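Local coordinates for invasion protein InvA (Salmonella enterica, PDB 2X49) that belongs to the type III secretion export apparatus of the bacterial inner membrane and is involved in invasion of the intestinal epithelium, this chain being its C-terminal domain, at residues S178-R183 and I212-H217; S186-V191 and H228-G233. All coordinates share one frame; numbering follows the deposited sequence.

Contact 1 (S178-R183 and I212-H217); sequences SEVLQR and INLVEH
Val215 CG2 sits against the backbone of helix 174-185, 4.0 Å from Val180 CA, and meets the next turn at Arg183 CB, 3.9 Å away. Its chi1 of 168° puts CG1 anti to the backbone N and CG2 beside that N, and it is the CG2 branch that makes these contacts. Val180 answers with CG2, 3.8 Å from Leu214 CD2, the two side chains crossing at about a right angle. The same methyl is 4.2 Å from Val215 CG2, so Val180 bears on two consecutive residues of helix 211-221. At the more exposed end of the contact, Arg183 runs extended from CG to NE across Ile212. Ile212 CD1 lies 3.3 Å above the Arg183 guanidinium plane, displaced toward the rim, and 3.4 Å from Arg183 NH1. The CB of Ile212 points away from the opposite helix, but its CG1 branch reaches back to bring CD1 over the charged group. The short helical segments cross at -62° with their axes 9.8 Å apart, and Val180 and Val215 form the nearest CA pair. Behind this interface, Leu214 also packs on Leu201 and Trp204 of helix 194-204, and Leu181, on another side of its helix, touches Met194 and Ile197 of that same helix. Both helices of the contact therefore rest on helix 194-204 within the all-helical part of this export-apparatus domain. The contact is apolar: Val180, Leu214 and Val215, all buried, meet by van der Waals and hydrophobic packing, while the guanidinium offers Ile212 a flat face and keeps its N-H groups directed around its rim.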
ATOM      1  N   SER A 178       0.481  19.316   0.905  1.00 14.58           N
ATOM      2  CA  SER A 178       0.751  18.306   1.962  1.00 14.92           C
ATOM      3  C   SER A 178      -0.375  17.286   1.910  1.00 14.50           C
ATOM      4  O   SER A 178      -0.171  16.056   1.937  1.00 15.11           O
ATOM      5  CB  SER A 178       0.864  18.906   3.351  1.00 15.68           C
ATOM      6  OG  SER A 178       1.292  17.943   4.326  1.00 17.57           O
ATOM      7  N   GLU A 179      -1.584  17.809   1.731  1.00 15.38           N
ATOM      8  CA  GLU A 179      -2.761  16.957   1.585  1.00 16.83           C
ATOM      9  C   GLU A 179      -2.706  16.006   0.408  1.00 16.38           C
ATOM     10  O   GLU A 179      -3.007  14.806   0.501  1.00 16.77           O
ATOM     11  CB  GLU A 179      -4.073  17.760   1.567  1.00 17.71           C
ATOM     12  CG  GLU A 179      -4.366  18.332   2.883  1.00 23.43           C
ATOM     13  CD  GLU A 179      -5.432  19.408   2.859  1.00 31.14           C
ATOM     14  OE1 GLU A 179      -5.995  19.685   1.774  1.00 36.16           O
ATOM     15  OE2 GLU A 179      -5.695  19.997   3.941  1.00 36.06           O
ATOM     16  N   VAL A 180      -2.283  16.541  -0.728  1.00 15.95           N
ATOM     17  CA  VAL A 180      -2.050  15.738  -1.955  1.00 15.83           C
ATOM     18  C   VAL A 180      -1.048  14.587  -1.690  1.00 15.73           C
ATOM     19  O   VAL A 180      -1.272  13.397  -1.948  1.00 16.30           O
ATOM     20  CB  VAL A 180      -1.601  16.579  -3.128  1.00 17.45           C
ATOM     21  CG1 VAL A 180      -1.154  15.707  -4.279  1.00 17.25           C
ATOM     22  CG2 VAL A 180      -2.755  17.488  -3.541  1.00 15.95           C
ATOM     23  N   LEU A 181       0.038  14.944  -1.079  1.00 14.14           N
ATOM     24  CA  LEU A 181       1.124  13.969  -0.814  1.00 14.84           C
ATOM     25  C   LEU A 181       0.658  12.855   0.128  1.00 14.50           C
ATOM     26  O   LEU A 181       0.961  11.670  -0.084  1.00 14.24           O
ATOM     27  CB  LEU A 181       2.371  14.694  -0.270  1.00 13.83           C
ATOM     28  CG  LEU A 181       3.115  15.706  -1.184  1.00 15.16           C
ATOM     29  CD1 LEU A 181       4.483  16.201  -0.619  1.00 17.15           C
ATOM     30  CD2 LEU A 181       3.365  15.110  -2.559  1.00 20.17           C
ATOM     31  N   GLN A 182      -0.035  13.241   1.222  1.00 13.77           N
ATOM     32  CA  GLN A 182      -0.572  12.263   2.178  1.00 14.11           C
ATOM     33  C   GLN A 182      -1.527  11.291   1.512  1.00 15.09           C
ATOM     34  O   GLN A 182      -1.529  10.093   1.799  1.00 13.51           O
ATOM     35  CB  GLN A 182      -1.285  12.936   3.379  1.00 17.03           C
ATOM     36  CG  GLN A 182      -0.442  13.592   4.367  1.00 20.52           C
ATOM     37  CD  GLN A 182      -1.297  14.290   5.408  1.00 25.01           C
ATOM     38  OE1 GLN A 182      -2.360  14.832   5.077  1.00 30.01           O
ATOM     39  NE2 GLN A 182      -0.854  14.293   6.667  1.00 26.25           N
ATOM     40  N   ARG A 183      -2.350  11.845   0.623  1.00 15.81           N
ATOM     41  CA  ARG A 183      -3.355  11.034  -0.056  1.00 16.43           C
ATOM     42  C   ARG A 183      -2.737  10.065  -1.038  1.00 17.24           C
ATOM     43  O   ARG A 183      -3.212   8.952  -1.219  1.00 17.50           O
ATOM     44  CB  ARG A 183      -4.491  11.889  -0.617  1.00 16.15           C
ATOM     45  CG  ARG A 183      -5.381  12.483   0.490  1.00 17.63           C
ATOM     46  CD  ARG A 183      -6.378  13.548  -0.018  1.00 20.51           C
ATOM     47  NE  ARG A 183      -7.176  14.117   1.099  1.00 21.70           N
ATOM     48  CZ  ARG A 183      -8.178  13.476   1.680  1.00 25.50           C
ATOM     49  NH1 ARG A 183      -8.554  12.304   1.228  1.00 29.48           N
ATOM     50  NH2 ARG A 183      -8.832  14.013   2.700  1.00 27.99           N
ATOM     51  N   ILE A 212      -9.870  16.017  -3.589  1.00 19.66           N
ATOM     52  CA  ILE A 212     -10.041  14.580  -3.967  1.00 20.82           C
ATOM     53  C   ILE A 212      -9.843  14.465  -5.463  1.00 19.72           C
ATOM     54  O   ILE A 212      -9.077  13.640  -5.986  1.00 18.46           O
ATOM     55  CB  ILE A 212     -11.373  14.034  -3.599  1.00 21.93           C
ATOM     56  CG1 ILE A 212     -11.502  14.012  -2.086  1.00 25.57           C
ATOM     57  CG2 ILE A 212     -11.561  12.602  -4.099  1.00 23.79           C
ATOM     58  CD1 ILE A 212     -10.317  13.526  -1.436  1.00 24.80           C
ATOM     59  N   ASN A 213     -10.553  15.344  -6.119  1.00 18.96           N
ATOM     60  CA  ASN A 213     -10.504  15.409  -7.574  1.00 19.22           C
ATOM     61  C   ASN A 213      -9.067  15.666  -8.021  1.00 18.97           C
ATOM     62  O   ASN A 213      -8.568  15.056  -8.911  1.00 17.95           O
ATOM     63  CB  ASN A 213     -11.465  16.472  -8.135  1.00 19.64           C
ATOM     64  CG  ASN A 213     -12.918  16.076  -7.989  1.00 21.65           C
ATOM     65  OD1 ASN A 213     -13.232  14.953  -7.610  1.00 28.34           O
ATOM     66  ND2 ASN A 213     -13.822  17.011  -8.295  1.00 26.26           N
ATOM     67  N   LEU A 214      -8.411  16.632  -7.384  1.00 17.50           N
ATOM     68  CA  LEU A 214      -7.026  16.988  -7.731  1.00 17.77           C
ATOM     69  C   LEU A 214      -6.092  15.778  -7.628  1.00 18.67           C
ATOM     70  O   LEU A 214      -5.218  15.545  -8.492  1.00 17.69           O
ATOM     71  CB  LEU A 214      -6.508  18.167  -6.848  1.00 17.58           C
ATOM     72  CG  LEU A 214      -5.079  18.644  -7.091  1.00 18.37           C
ATOM     73  CD1 LEU A 214      -4.941  19.133  -8.537  1.00 18.76           C
ATOM     74  CD2 LEU A 214      -4.610  19.691  -6.051  1.00 19.56           C
ATOM     75  N   VAL A 215      -6.228  15.049  -6.534  1.00 17.39           N
ATOM     76  CA  VAL A 215      -5.412  13.854  -6.318  1.00 17.39           C
ATOM     77  C   VAL A 215      -5.558  12.860  -7.463  1.00 17.92           C
ATOM     78  O   VAL A 215      -4.583  12.306  -7.936  1.00 17.04           O
ATOM     79  CB  VAL A 215      -5.686  13.133  -4.950  1.00 17.20           C
ATOM     80  CG1 VAL A 215      -5.019  11.767  -4.963  1.00 17.46           C
ATOM     81  CG2 VAL A 215      -5.113  13.968  -3.847  1.00 17.57           C
ATOM     82  N   GLU A 216      -6.764  12.719  -7.951  1.00 18.27           N
ATOM     83  CA  GLU A 216      -7.006  11.769  -9.033  1.00 18.22           C
ATOM     84  C   GLU A 216      -6.206  12.168 -10.287  1.00 19.53           C
ATOM     85  O   GLU A 216      -5.716  11.324 -11.071  1.00 18.72           O
ATOM     86  CB  GLU A 216      -8.507  11.621  -9.313  1.00 17.72           C
ATOM     87  CG  GLU A 216      -8.839  10.312  -9.933  1.00 20.71           C
ATOM     88  CD  GLU A 216      -8.567   9.077  -9.034  1.00 20.86           C
ATOM     89  OE1 GLU A 216      -8.314   9.203  -7.794  1.00 17.85           O
ATOM     90  OE2 GLU A 216      -8.645   7.952  -9.574  1.00 19.12           O
ATOM     91  N   HIS A 217      -6.168  13.474 -10.550  1.00 17.64           N
ATOM     92  CA  HIS A 217      -5.432  13.960 -11.695  1.00 17.58           C
ATOM     93  C   HIS A 217      -3.930  13.735 -11.544  1.00 17.46           C
ATOM     94  O   HIS A 217      -3.209  13.413 -12.503  1.00 17.54           O
ATOM     95  CB  HIS A 217      -5.731  15.435 -12.005  1.00 17.80           C
ATOM     96  CG  HIS A 217      -7.128  15.691 -12.479  1.00 19.43           C
ATOM     97  ND1 HIS A 217      -7.621  15.183 -13.662  1.00 19.31           N
ATOM     98  CD2 HIS A 217      -8.126  16.453 -11.960  1.00 23.51           C
ATOM     99  CE1 HIS A 217      -8.874  15.572 -13.828  1.00 22.68           C
ATOM    100  NE2 HIS A 217      -9.196  16.365 -12.819  1.00 22.71           N
TER

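Contact 2 (S186-V191 and H228-G233); sequences SERVSV and HKFANG
Lys229 and Phe230, near the end of helix 223-231, meet a Schellman motif that closes helix 174-185. Arg188, with positive phi, is the C-prime residue of that motif: Val189 N bonds to Leu184 O, and Arg188 N to Leu185 O. The turn presents the Arg188 carbonyl to Lys229. From CB, which points toward the loop, the lysine leaves with CG anti to the backbone N (chi1 -167°) and stays extended as far as CE. Lys229 CD lies 3.3 Å from Arg188 O, with Ser190 N a little farther off, and Lys229 CE lies 3.2 Å from the same oxygen. A bend at chi4, -75°, then places Lys229 NZ for a 2.8 Å hydrogen bond to Arg188 O, with the donor tilted 28° from the carbonyl plane. Tyr39 OH is a second hydrogen-bonding partner of NZ and ties the ammonium to another part of the chain. Phe230 approaches the same turn beside the lysine. Phe230 CZ lies 3.9 Å from Arg188 CB, and the two side chains cross at about a right angle, that of Arg188 being bent at chi2 and chi3. Phe230 CE1 lies over one face of the guanidinium, whose plane is 48° from that of the ring. Arg188 NH1 forms a salt bridge with Glu314, which probably offsets the like charge of Lys229, whose NZ is 5.2 Å from Arg188 NE. At the far end of the ring, Glu187 O lies in the ring plane at the edge, 3.6 Å from Phe230 CZ.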
ATOM      1  N   SER A 186      -0.930   7.340   1.223  1.00 13.65           N
ATOM      2  CA  SER A 186      -1.862   6.508   2.013  1.00 15.56           C
ATOM      3  C   SER A 186      -2.387   5.381   1.150  1.00 15.47           C
ATOM      4  O   SER A 186      -2.966   4.417   1.676  1.00 17.97           O
ATOM      5  CB  SER A 186      -3.053   7.306   2.624  1.00 16.50           C
ATOM      6  OG  SER A 186      -3.912   7.751   1.600  1.00 22.62           O
ATOM      7  N   GLU A 187      -2.206   5.542  -0.148  1.00 15.19           N
ATOM      8  CA  GLU A 187      -2.626   4.533  -1.159  1.00 15.71           C
ATOM      9  C   GLU A 187      -1.406   3.829  -1.799  1.00 14.99           C
ATOM     10  O   GLU A 187      -1.463   3.201  -2.878  1.00 16.72           O
ATOM     11  CB  GLU A 187      -3.557   5.143  -2.225  1.00 16.02           C
ATOM     12  CG  GLU A 187      -4.967   5.475  -1.663  1.00 20.58           C
ATOM     13  CD  GLU A 187      -6.010   5.688  -2.779  1.00 23.39           C
ATOM     14  OE1 GLU A 187      -6.462   6.853  -2.992  1.00 30.77           O
ATOM     15  OE2 GLU A 187      -6.365   4.729  -3.501  1.00 19.26           O
ATOM     16  N   ARG A 188      -0.299   3.950  -1.106  1.00 15.30           N
ATOM     17  CA  ARG A 188       0.955   3.235  -1.426  1.00 15.74           C
ATOM     18  C   ARG A 188       1.661   3.740  -2.689  1.00 16.41           C
ATOM     19  O   ARG A 188       2.382   3.035  -3.408  1.00 17.62           O
ATOM     20  CB  ARG A 188       0.672   1.713  -1.467  1.00 16.79           C
ATOM     21  CG  ARG A 188       1.089   1.097  -0.190  1.00 21.34           C
ATOM     22  CD  ARG A 188       0.199  -0.048   0.305  1.00 23.79           C
ATOM     23  NE  ARG A 188       0.409  -1.144  -0.554  1.00 18.73           N
ATOM     24  CZ  ARG A 188      -0.381  -2.193  -0.686  1.00 17.59           C
ATOM     25  NH1 ARG A 188      -1.540  -2.279  -0.065  1.00 17.50           N
ATOM     26  NH2 ARG A 188       0.002  -3.143  -1.515  1.00 18.31           N
ATOM     27  N   VAL A 189       1.386   4.993  -3.001  1.00 16.78           N
ATOM     28  CA  VAL A 189       2.062   5.696  -4.126  1.00 16.76           C
ATOM     29  C   VAL A 189       3.243   6.503  -3.600  1.00 16.54           C
ATOM     30  O   VAL A 189       3.099   7.286  -2.624  1.00 17.73           O
ATOM     31  CB  VAL A 189       1.090   6.624  -4.861  1.00 17.41           C
ATOM     32  CG1 VAL A 189       1.839   7.352  -5.964  1.00 17.82           C
ATOM     33  CG2 VAL A 189      -0.077   5.791  -5.372  1.00 18.34           C
ATOM     34  N   SER A 190       4.427   6.268  -4.156  1.00 17.06           N
ATOM     35  CA  SER A 190       5.628   6.962  -3.720  1.00 16.36           C
ATOM     36  C   SER A 190       5.616   8.430  -4.091  1.00 16.49           C
ATOM     37  O   SER A 190       5.091   8.801  -5.153  1.00 18.35           O
ATOM     38  CB  SER A 190       6.907   6.331  -4.357  1.00 15.58           C
ATOM     39  OG  SER A 190       8.085   7.005  -4.042  1.00 15.82           O
ATOM     40  N   VAL A 191       6.222   9.223  -3.242  1.00 15.72           N
ATOM     41  CA  VAL A 191       6.420  10.664  -3.509  1.00 16.53           C
ATOM     42  C   VAL A 191       7.860  11.042  -3.754  1.00 16.58           C
ATOM     43  O   VAL A 191       8.255  12.209  -3.693  1.00 18.14           O
ATOM     44  CB  VAL A 191       5.768  11.564  -2.466  1.00 16.39           C
ATOM     45  CG1 VAL A 191       4.246  11.332  -2.480  1.00 16.92           C
ATOM     46  CG2 VAL A 191       6.363  11.386  -1.063  1.00 18.01           C
ATOM     47  N   HIS A 228       4.836   0.956 -11.978  1.00 16.69           N
ATOM     48  CA  HIS A 228       6.198   0.359 -11.806  1.00 16.68           C
ATOM     49  C   HIS A 228       6.413  -0.065 -10.363  1.00 16.31           C
ATOM     50  O   HIS A 228       7.106  -1.050 -10.044  1.00 15.98           O
ATOM     51  CB  HIS A 228       7.289   1.328 -12.258  1.00 17.02           C
ATOM     52  CG  HIS A 228       7.568   1.257 -13.722  1.00 17.07           C
ATOM     53  ND1 HIS A 228       6.804   1.574 -14.802  1.00 18.31           N
ATOM     54  CD2 HIS A 228       8.782   0.829 -14.215  1.00 18.98           C
ATOM     55  CE1 HIS A 228       7.562   1.316 -15.921  1.00 18.19           C
ATOM     56  NE2 HIS A 228       8.744   0.857 -15.540  1.00 20.42           N
ATOM     57  N   LYS A 229       5.780   0.671  -9.484  1.00 13.44           N
ATOM     58  CA  LYS A 229       5.885   0.393  -8.040  1.00 12.80           C
ATOM     59  C   LYS A 229       5.147  -0.869  -7.635  1.00 12.08           C
ATOM     60  O   LYS A 229       5.669  -1.715  -6.915  1.00 10.41           O
ATOM     61  CB  LYS A 229       5.385   1.564  -7.189  1.00 12.84           C
ATOM     62  CG  LYS A 229       5.805   1.372  -5.723  1.00 13.97           C
ATOM     63  CD  LYS A 229       5.319   2.463  -4.840  1.00 16.60           C
ATOM     64  CE  LYS A 229       5.436   2.039  -3.380  1.00 16.55           C
ATOM     65  NZ  LYS A 229       4.391   1.068  -2.968  1.00 19.06           N
ATOM     66  N   PHE A 230       3.917  -0.976  -8.093  1.00 12.69           N
ATOM     67  CA  PHE A 230       3.057  -2.087  -7.720  1.00 13.52           C
ATOM     68  C   PHE A 230       3.489  -3.392  -8.326  1.00 14.49           C
ATOM     69  O   PHE A 230       3.310  -4.457  -7.750  1.00 14.07           O
ATOM     70  CB  PHE A 230       1.584  -1.833  -8.019  1.00 14.42           C
ATOM     71  CG  PHE A 230       0.887  -1.050  -6.930  1.00 14.35           C
ATOM     72  CD1 PHE A 230       0.386  -1.656  -5.815  1.00 15.63           C
ATOM     73  CD2 PHE A 230       0.696   0.324  -7.109  1.00 13.06           C
ATOM     74  CE1 PHE A 230      -0.250  -0.908  -4.839  1.00 16.33           C
ATOM     75  CE2 PHE A 230       0.073   1.063  -6.139  1.00 16.31           C
ATOM     76  CZ  PHE A 230      -0.406   0.464  -5.033  1.00 15.35           C
ATOM     77  N   ALA A 231       4.114  -3.275  -9.478  1.00 14.73           N
ATOM     78  CA  ALA A 231       4.403  -4.472 -10.283  1.00 16.29           C
ATOM     79  C   ALA A 231       5.761  -5.011  -9.880  1.00 17.73           C
ATOM     80  O   ALA A 231       6.186  -6.125 -10.217  1.00 18.38           O
ATOM     81  CB  ALA A 231       4.361  -4.134 -11.786  1.00 16.10           C
ATOM     82  N   ASN A 232       6.409  -4.174  -9.103  1.00 18.68           N
ATOM     83  CA  ASN A 232       7.821  -4.331  -8.807  1.00 20.46           C
ATOM     84  C   ASN A 232       8.600  -4.452 -10.096  1.00 21.06           C
ATOM     85  O   ASN A 232       8.597  -3.579 -10.981  1.00 21.88           O
ATOM     86  CB  ASN A 232       8.067  -5.617  -8.000  1.00 21.04           C
ATOM     87  CG  ASN A 232       7.533  -5.528  -6.562  1.00 22.41           C
ATOM     88  OD1 ASN A 232       6.630  -4.745  -6.266  1.00 24.47           O
ATOM     89  ND2 ASN A 232       8.102  -6.327  -5.669  1.00 23.89           N
ATOM     90  N   GLY A 233       9.255  -5.592 -10.152  1.00 20.99           N
ATOM     91  CA  GLY A 233      10.046  -6.001 -11.312  1.00 21.27           C
ATOM     92  C   GLY A 233       9.456  -7.252 -11.909  1.00 21.08           C
ATOM     93  O   GLY A 233      10.032  -7.900 -12.788  1.00 21.96           O
TER

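In the fold
Helix 174-185 joins the two contacts: its body packs in contact 1, and its C-terminal cap and the following loop receive helix 223-231 in contact 2. The partner helices, 211-221 and 223-231, are also consecutive, so the segments alternate along the chain and two successive helices return to the same helix-and-loop unit. The centres of the contacts lie 15 Å apart, yet they touch directly where Leu181 CD2 packs 3.9 Å from Val191 CG1. Arg299 links their surroundings, pairing with Glu216 of contact 1 and Glu187 of contact 2. A bound mercury ion lies about 7 Å from the Phe230 side chain.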